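Local structure of amino Transferase (3ELE) at residues 99-104 with 267-272; 110-115 with 138-143. The protein binds pyridoxal 5'-phosphate and, as a class I and II aminotransferase, probably moves amino groups between amino acids and 2-oxo acids. One frame throughout, in Å; residues are numbered along the deposited sequence.

Contact 1. Residues 99-104 with 267-272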
ATOM      1  N   ALA A  99      -6.930   2.941  21.373  1.00 29.68           N
ATOM      2  CA  ALA A  99      -7.080   2.514  19.961  1.00 29.83           C
ATOM      3  C   ALA A  99      -6.850   3.670  18.955  1.00 30.43           C
ATOM      4  O   ALA A  99      -6.177   3.501  17.922  1.00 30.47           O
ATOM      5  CB  ALA A  99      -8.467   1.908  19.741  1.00 29.49           C
ATOM      6  N   ASP A 100      -7.357   4.854  19.291  1.00 30.38           N
ATOM      7  CA  ASP A 100      -7.263   6.028  18.409  1.00 31.37           C
ATOM      8  C   ASP A 100      -5.872   6.660  18.252  1.00 31.00           C
ATOM      9  O   ASP A 100      -5.735   7.624  17.509  1.00 31.74           O
ATOM     10  CB  ASP A 100      -8.298   7.095  18.815  1.00 31.00           C
ATOM     11  CG  ASP A 100      -9.729   6.616  18.645  1.00 36.22           C
ATOM     12  OD1 ASP A 100      -9.983   5.736  17.797  1.00 37.52           O
ATOM     13  OD2 ASP A 100     -10.612   7.131  19.356  1.00 41.98           O
ATOM     14  N   ASN A 101      -4.868   6.159  18.974  1.00 31.31           N
ATOM     15  CA  ASN A 101      -3.486   6.579  18.792  1.00 32.90           C
ATOM     16  C   ASN A 101      -2.819   5.770  17.647  1.00 32.85           C
ATOM     17  O   ASN A 101      -1.707   6.114  17.248  1.00 32.45           O
ATOM     18  CB  ASN A 101      -2.679   6.405  20.107  1.00 34.91           C
ATOM     19  CG  ASN A 101      -3.029   7.439  21.169  1.00 33.95           C
ATOM     20  OD1 ASN A 101      -3.534   7.101  22.229  1.00 33.32           O
ATOM     21  ND2 ASN A 101      -2.759   8.694  20.885  1.00 27.78           N
ATOM     22  N   LEU A 102      -3.490   4.730  17.123  1.00 32.45           N
ATOM     23  CA  LEU A 102      -2.925   3.833  16.092  1.00 32.35           C
ATOM     24  C   LEU A 102      -3.560   4.015  14.727  1.00 32.84           C
ATOM     25  O   LEU A 102      -4.742   4.373  14.639  1.00 33.04           O
ATOM     26  CB  LEU A 102      -3.074   2.361  16.510  1.00 33.00           C
ATOM     27  CG  LEU A 102      -2.130   1.739  17.548  1.00 33.68           C
ATOM     28  CD1 LEU A 102      -0.691   1.797  17.020  1.00 31.75           C
ATOM     29  CD2 LEU A 102      -2.236   2.381  18.912  1.00 35.52           C
ATOM     30  N   TYR A 103      -2.757   3.802  13.678  1.00 31.55           N
ATOM     31  CA  TYR A 103      -3.230   3.782  12.279  1.00 31.99           C
ATOM     32  C   TYR A 103      -2.586   2.546  11.658  1.00 32.60           C
ATOM     33  O   TYR A 103      -1.365   2.503  11.560  1.00 33.33           O
ATOM     34  CB  TYR A 103      -2.835   5.068  11.546  1.00 31.39           C
ATOM     35  CG  TYR A 103      -3.316   5.157  10.116  1.00 30.92           C
ATOM     36  CD1 TYR A 103      -2.601   4.563   9.087  1.00 32.76           C
ATOM     37  CD2 TYR A 103      -4.468   5.843   9.782  1.00 29.46           C
ATOM     38  CE1 TYR A 103      -3.022   4.626   7.770  1.00 30.31           C
ATOM     39  CE2 TYR A 103      -4.901   5.907   8.470  1.00 31.44           C
ATOM     40  CZ  TYR A 103      -4.169   5.303   7.462  1.00 30.36           C
ATOM     41  OH  TYR A 103      -4.568   5.353   6.140  1.00 32.27           O
HETATM   42  N   MSE A 104      -3.386   1.560  11.253  1.00 31.29           N
HETATM   43  CA  MSE A 104      -2.860   0.303  10.715  1.00 33.00           C
HETATM   44  C   MSE A 104      -2.401   0.500   9.268  1.00 33.71           C
HETATM   45  O   MSE A 104      -3.136   1.054   8.455  1.00 33.13           O
HETATM   46  CB  MSE A 104      -3.880  -0.837  10.803  1.00 31.96           C
HETATM   47  CG  MSE A 104      -4.447  -1.081  12.223  1.00 31.40           C
HETATM   48 SE   MSE A 104      -3.115  -1.286  13.597  0.75 30.80          SE
HETATM   49  CE  MSE A 104      -2.315  -2.935  12.978  1.00 27.13           C
ATOM     50  N   TYR A 267       2.169  17.905  19.515  1.00 33.12           N
ATOM     51  CA  TYR A 267       1.685  19.312  19.512  1.00 32.99           C
ATOM     52  C   TYR A 267       0.156  19.450  19.319  1.00 33.21           C
ATOM     53  O   TYR A 267      -0.480  20.268  19.980  1.00 32.97           O
ATOM     54  CB  TYR A 267       2.461  20.164  18.448  1.00 32.99           C
ATOM     55  CG  TYR A 267       1.974  19.906  17.037  1.00 33.44           C
ATOM     56  CD1 TYR A 267       2.211  18.661  16.396  1.00 34.04           C
ATOM     57  CD2 TYR A 267       1.169  20.833  16.379  1.00 32.55           C
ATOM     58  CE1 TYR A 267       1.692  18.391  15.123  1.00 32.54           C
ATOM     59  CE2 TYR A 267       0.655  20.566  15.107  1.00 31.91           C
ATOM     60  CZ  TYR A 267       0.929  19.337  14.485  1.00 33.24           C
ATOM     61  OH  TYR A 267       0.438  19.063  13.228  1.00 34.64           O
ATOM     62  N   ASP A 268      -0.410  18.629  18.426  1.00 33.31           N
ATOM     63  CA  ASP A 268      -1.848  18.611  18.108  1.00 33.87           C
ATOM     64  C   ASP A 268      -2.167  17.224  17.495  1.00 33.99           C
ATOM     65  O   ASP A 268      -2.037  17.032  16.291  1.00 33.80           O
ATOM     66  CB  ASP A 268      -2.193  19.786  17.154  1.00 34.53           C
ATOM     67  CG  ASP A 268      -3.698  20.014  16.981  1.00 34.46           C
ATOM     68  OD1 ASP A 268      -4.517  19.074  17.084  1.00 32.53           O
ATOM     69  OD2 ASP A 268      -4.068  21.180  16.732  1.00 39.65           O
ATOM     70  N   LYS A 269      -2.543  16.265  18.346  1.00 33.08           N
ATOM     71  CA  LYS A 269      -2.858  14.892  17.918  1.00 32.15           C
ATOM     72  C   LYS A 269      -3.946  14.825  16.877  1.00 32.21           C
ATOM     73  O   LYS A 269      -3.774  14.148  15.875  1.00 33.51           O
ATOM     74  CB  LYS A 269      -3.203  13.991  19.116  1.00 32.22           C
ATOM     75  CG  LYS A 269      -3.332  12.500  18.781  1.00 34.01           C
ATOM     76  CD  LYS A 269      -4.754  12.056  18.490  1.00 34.01           C
ATOM     77  CE  LYS A 269      -4.788  10.644  18.010  1.00 35.20           C
ATOM     78  NZ  LYS A 269      -6.181  10.267  17.650  1.00 33.98           N
ATOM     79  N   ALA A 270      -5.054  15.538  17.096  1.00 32.78           N
ATOM     80  CA  ALA A 270      -6.163  15.535  16.141  1.00 31.95           C
ATOM     81  C   ALA A 270      -5.680  15.954  14.741  1.00 31.47           C
ATOM     82  O   ALA A 270      -5.968  15.271  13.747  1.00 30.65           O
ATOM     83  CB  ALA A 270      -7.304  16.416  16.631  1.00 31.68           C
ATOM     84  N   GLU A 271      -4.887  17.024  14.689  1.00 31.06           N
ATOM     85  CA  GLU A 271      -4.375  17.555  13.417  1.00 31.96           C
ATOM     86  C   GLU A 271      -3.370  16.641  12.713  1.00 31.92           C
ATOM     87  O   GLU A 271      -3.435  16.486  11.482  1.00 32.44           O
ATOM     88  CB  GLU A 271      -3.719  18.915  13.625  1.00 31.22           C
ATOM     89  CG  GLU A 271      -3.135  19.539  12.365  1.00 32.76           C
ATOM     90  CD  GLU A 271      -2.623  20.919  12.630  1.00 35.12           C
ATOM     91  OE1 GLU A 271      -3.457  21.762  12.962  1.00 35.44           O
ATOM     92  OE2 GLU A 271      -1.402  21.144  12.505  1.00 39.70           O
ATOM     93  N   LEU A 272      -2.410  16.125  13.478  1.00 32.80           N
ATOM     94  CA  LEU A 272      -1.377  15.223  12.953  1.00 32.63           C
ATOM     95  C   LEU A 272      -1.970  13.876  12.558  1.00 32.62           C
ATOM     96  O   LEU A 272      -1.575  13.286  11.544  1.00 33.27           O
ATOM     97  CB  LEU A 272      -0.237  15.039  13.971  1.00 34.21           C
ATOM     98  CG  LEU A 272       0.972  14.171  13.539  1.00 33.55           C
ATOM     99  CD1 LEU A 272       1.555  14.602  12.197  1.00 27.90           C
ATOM    100  CD2 LEU A 272       2.054  14.170  14.635  1.00 32.57           C
TER
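A single lysine makes this contact, a partly buried hydrogen-bond contact at the edge of the seven-stranded sheet: Lys269, in the first turn of helix 269-282, reaches the 3-10 turn 99-101 that leads into strand 102-105. Its NZ donates to the backbone carbonyl of Asp100, with Lys269 NZ 2.7 Å from Asp100 O. The ammonium does not come in on a lone pair but sits above the carbonyl plane, 43° out of it. Lys269 also makes a cation-pi contact with Tyr273, one turn on in the same helix. The lysine gets there with CG anti to its backbone N (chi1 -171°), a bend at chi2, and then an extended run to NZ. On the way its CE passes the amide of Asn101, crossing it obliquely at 4.0 Å from Asn101 ND2. That amide is held by Val262 O and Asp264 OD1 just beyond strand 258-261. Strand 102-105 is an outermost strand of the mixed sheet of the large domain in fold type I PLP enzymes, and it runs antiparallel to 258-261. The carboxylate of Asp100 turns to a salt bridge with Arg82; Asp100 OD2 stays 5.7 Å from Lys269 NZ, so any attraction would act only at a distance. At the helix start Asp268 is the N-cap: Asp268 OD1 accepts from Glu271 N at 3.2 Å, and Glu271 OE2 accepts from Tyr267 OH.

Contact 2. Residues 110-115 with 138-143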
ATOM      1  N   ALA A 110       5.191   1.623   4.282  1.00 32.22           N
ATOM      2  CA  ALA A 110       3.958   2.399   4.216  1.00 32.26           C
ATOM      3  C   ALA A 110       3.898   3.396   5.396  1.00 32.31           C
ATOM      4  O   ALA A 110       3.522   4.536   5.205  1.00 32.91           O
ATOM      5  CB  ALA A 110       2.746   1.486   4.201  1.00 30.40           C
ATOM      6  N   SER A 111       4.315   2.968   6.587  1.00 32.95           N
ATOM      7  CA  SER A 111       4.314   3.816   7.789  1.00 32.42           C
ATOM      8  C   SER A 111       5.238   5.018   7.603  1.00 32.18           C
ATOM      9  O   SER A 111       4.845   6.154   7.858  1.00 31.93           O
ATOM     10  CB  SER A 111       4.731   3.011   9.042  1.00 32.75           C
ATOM     11  OG  SER A 111       3.805   1.980   9.362  1.00 31.57           O
ATOM     12  N   LEU A 112       6.451   4.759   7.128  1.00 32.70           N
ATOM     13  CA  LEU A 112       7.450   5.832   6.859  1.00 32.63           C
ATOM     14  C   LEU A 112       6.953   6.794   5.791  1.00 34.10           C
ATOM     15  O   LEU A 112       6.993   8.015   6.000  1.00 34.58           O
ATOM     16  CB  LEU A 112       8.795   5.223   6.448  1.00 32.38           C
ATOM     17  CG  LEU A 112       9.514   4.443   7.563  1.00 31.45           C
ATOM     18  CD1 LEU A 112      10.636   3.585   6.996  1.00 36.39           C
ATOM     19  CD2 LEU A 112      10.029   5.383   8.650  1.00 32.54           C
ATOM     20  N   SER A 113       6.427   6.240   4.685  1.00 34.12           N
ATOM     21  CA  SER A 113       5.887   7.043   3.573  1.00 33.81           C
ATOM     22  C   SER A 113       4.802   8.003   4.069  1.00 33.48           C
ATOM     23  O   SER A 113       4.869   9.216   3.787  1.00 33.58           O
ATOM     24  CB  SER A 113       5.361   6.142   2.446  1.00 33.75           C
ATOM     25  OG  SER A 113       6.418   5.387   1.863  1.00 33.72           O
ATOM     26  N   ILE A 114       3.854   7.467   4.847  1.00 33.79           N
ATOM     27  CA  ILE A 114       2.772   8.257   5.482  1.00 33.96           C
ATOM     28  C   ILE A 114       3.324   9.396   6.334  1.00 32.29           C
ATOM     29  O   ILE A 114       2.823  10.509   6.248  1.00 33.60           O
ATOM     30  CB  ILE A 114       1.842   7.357   6.375  1.00 34.51           C
ATOM     31  CG1 ILE A 114       0.955   6.485   5.498  1.00 36.93           C
ATOM     32  CG2 ILE A 114       0.948   8.188   7.275  1.00 35.72           C
ATOM     33  CD1 ILE A 114       0.282   5.382   6.246  1.00 34.98           C
ATOM     34  N   CYS A 115       4.348   9.113   7.152  1.00 31.95           N
ATOM     35  CA  CYS A 115       4.970  10.146   8.018  1.00 31.45           C
ATOM     36  C   CYS A 115       5.619  11.296   7.235  1.00 31.98           C
ATOM     37  O   CYS A 115       5.383  12.457   7.552  1.00 32.64           O
ATOM     38  CB  CYS A 115       5.974   9.544   9.006  1.00 30.77           C
ATOM     39  SG  CYS A 115       5.199   8.535  10.300  1.00 33.48           S
ATOM     40  N   LYS A 138      15.934   7.775   1.708  1.00 34.29           N
ATOM     41  CA  LYS A 138      16.054   8.803   0.654  1.00 34.23           C
ATOM     42  C   LYS A 138      14.907   8.722  -0.363  1.00 32.86           C
ATOM     43  O   LYS A 138      14.363   9.741  -0.755  1.00 31.97           O
ATOM     44  CB  LYS A 138      17.402   8.723  -0.065  1.00 35.27           C
ATOM     45  CG  LYS A 138      17.668   9.910  -0.998  1.00 36.93           C
ATOM     46  CD  LYS A 138      19.011   9.814  -1.697  1.00 37.25           C
ATOM     47  CE  LYS A 138      19.302  11.070  -2.494  1.00 44.28           C
ATOM     48  NZ  LYS A 138      18.239  11.432  -3.477  1.00 47.35           N
ATOM     49  N   VAL A 139      14.507   7.523  -0.744  1.00 32.88           N
ATOM     50  CA  VAL A 139      13.395   7.350  -1.697  1.00 33.23           C
ATOM     51  C   VAL A 139      12.078   7.843  -1.098  1.00 33.40           C
ATOM     52  O   VAL A 139      11.349   8.547  -1.770  1.00 33.45           O
ATOM     53  CB  VAL A 139      13.236   5.894  -2.141  1.00 33.07           C
ATOM     54  CG1 VAL A 139      11.946   5.705  -2.993  1.00 31.76           C
ATOM     55  CG2 VAL A 139      14.504   5.437  -2.868  1.00 32.37           C
ATOM     56  N   PHE A 140      11.802   7.470   0.157  1.00 33.39           N
ATOM     57  CA  PHE A 140      10.573   7.870   0.838  1.00 33.02           C
ATOM     58  C   PHE A 140      10.539   9.385   1.090  1.00 34.36           C
ATOM     59  O   PHE A 140       9.496  10.029   0.855  1.00 35.44           O
ATOM     60  CB  PHE A 140      10.327   7.092   2.149  1.00 34.43           C
ATOM     61  CG  PHE A 140      10.379   5.571   2.015  1.00 32.05           C
ATOM     62  CD1 PHE A 140       9.882   4.914   0.887  1.00 33.12           C
ATOM     63  CD2 PHE A 140      10.855   4.802   3.068  1.00 36.50           C
ATOM     64  CE1 PHE A 140       9.914   3.503   0.798  1.00 35.94           C
ATOM     65  CE2 PHE A 140      10.891   3.404   2.989  1.00 32.41           C
ATOM     66  CZ  PHE A 140      10.409   2.764   1.850  1.00 33.67           C
ATOM     67  N   VAL A 141      11.667   9.952   1.520  1.00 33.05           N
ATOM     68  CA  VAL A 141      11.777  11.419   1.748  1.00 32.30           C
ATOM     69  C   VAL A 141      11.624  12.206   0.440  1.00 32.24           C
ATOM     70  O   VAL A 141      10.879  13.216   0.388  1.00 33.32           O
ATOM     71  CB  VAL A 141      13.105  11.774   2.487  1.00 32.37           C
ATOM     72  CG1 VAL A 141      13.432  13.229   2.396  1.00 31.57           C
ATOM     73  CG2 VAL A 141      13.025  11.342   3.950  1.00 33.44           C
ATOM     74  N   ASN A 142      12.350  11.771  -0.592  1.00 32.18           N
ATOM     75  CA  ASN A 142      12.246  12.349  -1.937  1.00 33.31           C
ATOM     76  C   ASN A 142      10.859  12.159  -2.518  1.00 34.29           C
ATOM     77  O   ASN A 142      10.328  13.097  -3.107  1.00 35.55           O
ATOM     78  CB  ASN A 142      13.289  11.773  -2.907  1.00 33.52           C
ATOM     79  CG  ASN A 142      14.720  12.189  -2.587  1.00 32.54           C
ATOM     80  OD1 ASN A 142      15.632  11.686  -3.214  1.00 38.10           O
ATOM     81  ND2 ASN A 142      14.922  13.091  -1.620  1.00 32.86           N
ATOM     82  N   ALA A 143      10.246  10.984  -2.303  1.00 34.30           N
ATOM     83  CA  ALA A 143       8.868  10.729  -2.776  1.00 34.38           C
ATOM     84  C   ALA A 143       7.830  11.675  -2.162  1.00 34.85           C
ATOM     85  O   ALA A 143       6.782  11.897  -2.762  1.00 37.05           O
ATOM     86  CB  ALA A 143       8.449   9.275  -2.558  1.00 33.69           C
TER
HETATM   87  O   HOH W   1       6.541   9.384   0.884  1.00 31.87           O
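Phe140 of helix 136-143 carries this buried helix-to-helix contact, its ring meeting Leu112 and Ser113 on helix 108-119. One ortho carbon lies by the leucine: Phe140 CD2 is 4.0 Å from Leu112 CB, and the branch end follows along the same side, with Leu112 CD1 4.0 Å from Phe140 CE2. The other ortho carbon lies by the serine, Phe140 CD1 being 3.6 Å from Ser113 OG. Both partners approach the ring obliquely. With chi1 at -64°, Ser113 OG stands beside its own backbone N and folds back to Ala109 O, one turn earlier, so the hydroxyl that touches the ring is already hydrogen-bonded within its helix. Ala109 and Phe116 of the same helix also touch Phe140.

In the large domain of a fold type I PLP enzyme, helix 108-119 follows strand 102-105, and the pocket residues Gly107, Ala108 and Ala109 lie at its start. The side chain of Leu112 comes within about 4 Å of the bound pyridoxal phosphate, nearest atom to nearest atom, so one of the ring's two partners lies next to the cofactor; Tyr137, one turn before Val141, is itself a pocket residue.

Away from the ring a water stands between the backbones. It donates to Phe140 O at 3.0 Å and, weakly, to Ser113 O at 3.4 Å. On the more exposed flank of helix 136-143, Lys138 NZ donates to Asn142 OD1 at 2.6 Å, lying in the carbonyl plane. Arg281 of the second subunit packs on Val139 and Phe140, and Ala282 of that subunit on Ala143.

In the fold
The two contacts are joined by the chain: strand 102-105 of contact 1 is followed, after a short loop, by helix 108-119 of contact 2, and the two touch where Tyr103 CE1 packs 3.7 Å from Ile114 CD1. Their centres are about 18 Å apart. Contact 1 lies farther out, about 22 Å from the centre of the chain to its own centre, partly buried at the sheet's edge strand with Asp100 exposed, and depends on a charged side chain gripping a backbone carbonyl. Contact 2, centred about 13 Å from the chain centre, has all its touching residues buried and relies on an aromatic ring with a bridging water. Both also touch the second subunit, contact 1 meeting Met2 and Val4 of that subunit.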